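PDB 3DZD: transcriptional regulator (NtrC family) from Aquifex aeolicus, which probably activates sigma54-dependent transcription as a response regulator whose AAA+ domain binds and hydrolyses ATP, captured here in the inactive state with ADP bound. Local coordinates for residues Glu23-Asp28 / His114-Tyr119. Residues are numbered along the deposited sequence; the frame is centred on the assembly and turned at random.
Sequences EGYHPD and HAFEEY
Tyr25 and Phe116 meet ring against ring where the last helix of the CheY-like receiver domain, 105-119, passes the start of edge strand 26-30. The two planes lie 11° from parallel, but each ring is displaced past the other, centroids 5.3 Å apart, so that little of one lies over the other. The tight part is a few ring carbons: Phe116 CE2 sits 3.4 Å from both Tyr25 CD1 and Tyr25 CE1, and Phe116 CD2 lies 3.6 Å from Tyr25 CE1. The side chains run past each other in opposite directions, and the nearest CA atoms, those of Tyr25 and Phe116, stay 10.7 Å apart. Phe116 is buried and also rests on Pro46; the looser side is that of Tyr25, which lies against Leu20, Ile112 and Lys1 yet keeps some exposure. Just before it, Gly24, with positive phi, is the C-prime residue of the Schellman motif that ends helix 10-22. With CG placed anti to its carbonyl carbon (chi1 -52°), Tyr25 swings its ring out of this turn toward 114-119. An alanine here in place of Phe116 takes away the ring, and Tyr25 would probably lose its only partner in 114-119 and have a gap opened beside CD1 and CE1. Beyond the closest pair the rings part, Phe116 CZ lying 4.0 Å from Tyr25 CD1.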
loop_
_atom_site.group_PDB
_atom_site.type_symbol
_atom_site.label_atom_id
_atom_site.label_comp_id
_atom_site.label_asym_id
_atom_site.label_seq_id
_atom_site.Cartn_x
_atom_site.Cartn_y
_atom_site.Cartn_z
ATOM N N GLU A 23 4.850 -25.529 17.072
ATOM C CA GLU A 23 5.346 -24.223 16.650
ATOM C C GLU A 23 4.279 -23.142 16.657
ATOM O O GLU A 23 4.504 -22.035 16.173
ATOM C CB GLU A 23 5.989 -24.315 15.269
ATOM C CG GLU A 23 7.328 -25.030 15.281
ATOM C CD GLU A 23 8.408 -24.224 15.976
ATOM O OE1 GLU A 23 8.330 -22.976 15.933
ATOM O OE2 GLU A 23 9.336 -24.833 16.553
ATOM N N GLY A 24 3.114 -23.465 17.204
ATOM C CA GLY A 24 2.049 -22.490 17.333
ATOM C C GLY A 24 0.982 -22.594 16.266
ATOM O O GLY A 24 -0.015 -21.879 16.323
ATOM N N TYR A 25 1.178 -23.474 15.288
ATOM C CA TYR A 25 0.162 -23.640 14.253
ATOM C C TYR A 25 -0.880 -24.641 14.706
ATOM O O TYR A 25 -0.585 -25.554 15.477
ATOM C CB TYR A 25 0.767 -24.089 12.920
ATOM C CG TYR A 25 1.907 -23.230 12.436
ATOM C CD1 TYR A 25 1.669 -22.053 11.739
ATOM C CD2 TYR A 25 3.226 -23.605 12.672
ATOM C CE1 TYR A 25 2.718 -21.263 11.296
ATOM C CE2 TYR A 25 4.279 -22.828 12.237
ATOM C CZ TYR A 25 4.023 -21.660 11.551
ATOM O OH TYR A 25 5.083 -20.896 11.115
ATOM N N HIS A 26 -2.099 -24.466 14.226
ATOM C CA HIS A 26 -3.168 -25.395 14.544
ATOM C C HIS A 26 -3.452 -26.287 13.326
ATOM O O HIS A 26 -4.199 -25.908 12.427
ATOM C CB HIS A 26 -4.407 -24.630 15.035
ATOM C CG HIS A 26 -4.209 -23.944 16.359
ATOM N ND1 HIS A 26 -3.334 -22.892 16.534
ATOM C CD2 HIS A 26 -4.773 -24.163 17.572
ATOM C CE1 HIS A 26 -3.363 -22.496 17.794
ATOM N NE2 HIS A 26 -4.227 -23.251 18.446
ATOM N N PRO A 27 -2.828 -27.478 13.297
ATOM C CA PRO A 27 -2.884 -28.418 12.171
ATOM C C PRO A 27 -4.187 -29.201 12.109
ATOM O O PRO A 27 -4.829 -29.432 13.139
ATOM C CB PRO A 27 -1.758 -29.415 12.476
ATOM C CG PRO A 27 -1.155 -28.998 13.780
ATOM C CD PRO A 27 -2.089 -28.042 14.436
ATOM N N ASP A 28 -4.550 -29.611 10.898
ATOM C CA ASP A 28 -5.584 -30.610 10.669
ATOM C C ASP A 28 -5.039 -31.533 9.590
ATOM O O ASP A 28 -4.103 -31.167 8.890
ATOM C CB ASP A 28 -6.879 -29.952 10.204
ATOM C CG ASP A 28 -8.098 -30.832 10.430
ATOM O OD1 ASP A 28 -7.936 -32.029 10.769
ATOM O OD2 ASP A 28 -9.227 -30.318 10.264
ATOM N N HIS A 114 7.442 -19.290 5.145
ATOM C CA HIS A 114 7.331 -18.567 3.876
ATOM C C HIS A 114 5.960 -18.734 3.230
ATOM O O HIS A 114 5.454 -17.804 2.610
ATOM C CB HIS A 114 8.447 -18.956 2.902
ATOM C CG HIS A 114 9.817 -18.639 3.404
ATOM N ND1 HIS A 114 10.923 -19.386 3.072
ATOM C CD2 HIS A 114 10.252 -17.670 4.247
ATOM C CE1 HIS A 114 11.988 -18.883 3.672
ATOM N NE2 HIS A 114 11.607 -17.841 4.392
ATOM N N ALA A 115 5.356 -19.911 3.373
ATOM C CA ALA A 115 3.986 -20.094 2.892
ATOM C C ALA A 115 3.026 -19.085 3.539
ATOM O O ALA A 115 2.179 -18.509 2.866
ATOM C CB ALA A 115 3.504 -21.516 3.128
ATOM N N PHE A 116 3.159 -18.864 4.840
ATOM C CA PHE A 116 2.277 -17.917 5.503
ATOM C C PHE A 116 2.565 -16.475 5.092
ATOM O O PHE A 116 1.646 -15.682 4.964
ATOM C CB PHE A 116 2.299 -18.072 7.032
ATOM C CG PHE A 116 1.330 -19.106 7.547
ATOM C CD1 PHE A 116 -0.028 -18.840 7.595
ATOM C CD2 PHE A 116 1.780 -20.351 7.986
ATOM C CE1 PHE A 116 -0.924 -19.801 8.065
ATOM C CE2 PHE A 116 0.892 -21.312 8.461
ATOM C CZ PHE A 116 -0.456 -21.043 8.500
ATOM N N GLU A 117 3.824 -16.124 4.877
ATOM C CA GLU A 117 4.080 -14.758 4.459
ATOM C C GLU A 117 3.689 -14.554 2.995
ATOM O O GLU A 117 3.459 -13.436 2.559
ATOM C CB GLU A 117 5.511 -14.301 4.767
ATOM C CG GLU A 117 6.621 -15.102 4.125
ATOM C CD GLU A 117 7.998 -14.684 4.633
ATOM O OE1 GLU A 117 8.332 -15.010 5.795
ATOM O OE2 GLU A 117 8.742 -14.031 3.867
ATOM N N GLU A 118 3.585 -15.640 2.241
ATOM C CA GLU A 118 3.063 -15.544 0.888
ATOM C C GLU A 118 1.558 -15.308 0.976
ATOM O O GLU A 118 0.980 -14.551 0.195
ATOM C CB GLU A 118 3.349 -16.831 0.116
ATOM C CG GLU A 118 2.527 -16.986 -1.146
ATOM C CD GLU A 118 3.068 -16.154 -2.286
ATOM O OE1 GLU A 118 4.177 -15.593 -2.134
ATOM O OE2 GLU A 118 2.391 -16.080 -3.342
ATOM N N TYR A 119 0.927 -15.976 1.935
ATOM C CA TYR A 119 -0.489 -15.802 2.165
ATOM C C TYR A 119 -0.775 -14.378 2.632
ATOM O O TYR A 119 -1.691 -13.729 2.146
ATOM C CB TYR A 119 -0.983 -16.802 3.204
ATOM C CG TYR A 119 -2.304 -16.409 3.799
ATOM C CD1 TYR A 119 -3.473 -16.510 3.062
ATOM C CD2 TYR A 119 -2.381 -15.916 5.095
ATOM C CE1 TYR A 119 -4.687 -16.144 3.602
ATOM C CE2 TYR A 119 -3.584 -15.549 5.647
ATOM C CZ TYR A 119 -4.737 -15.657 4.897
ATOM O OH TYR A 119 -5.946 -15.279 5.447
#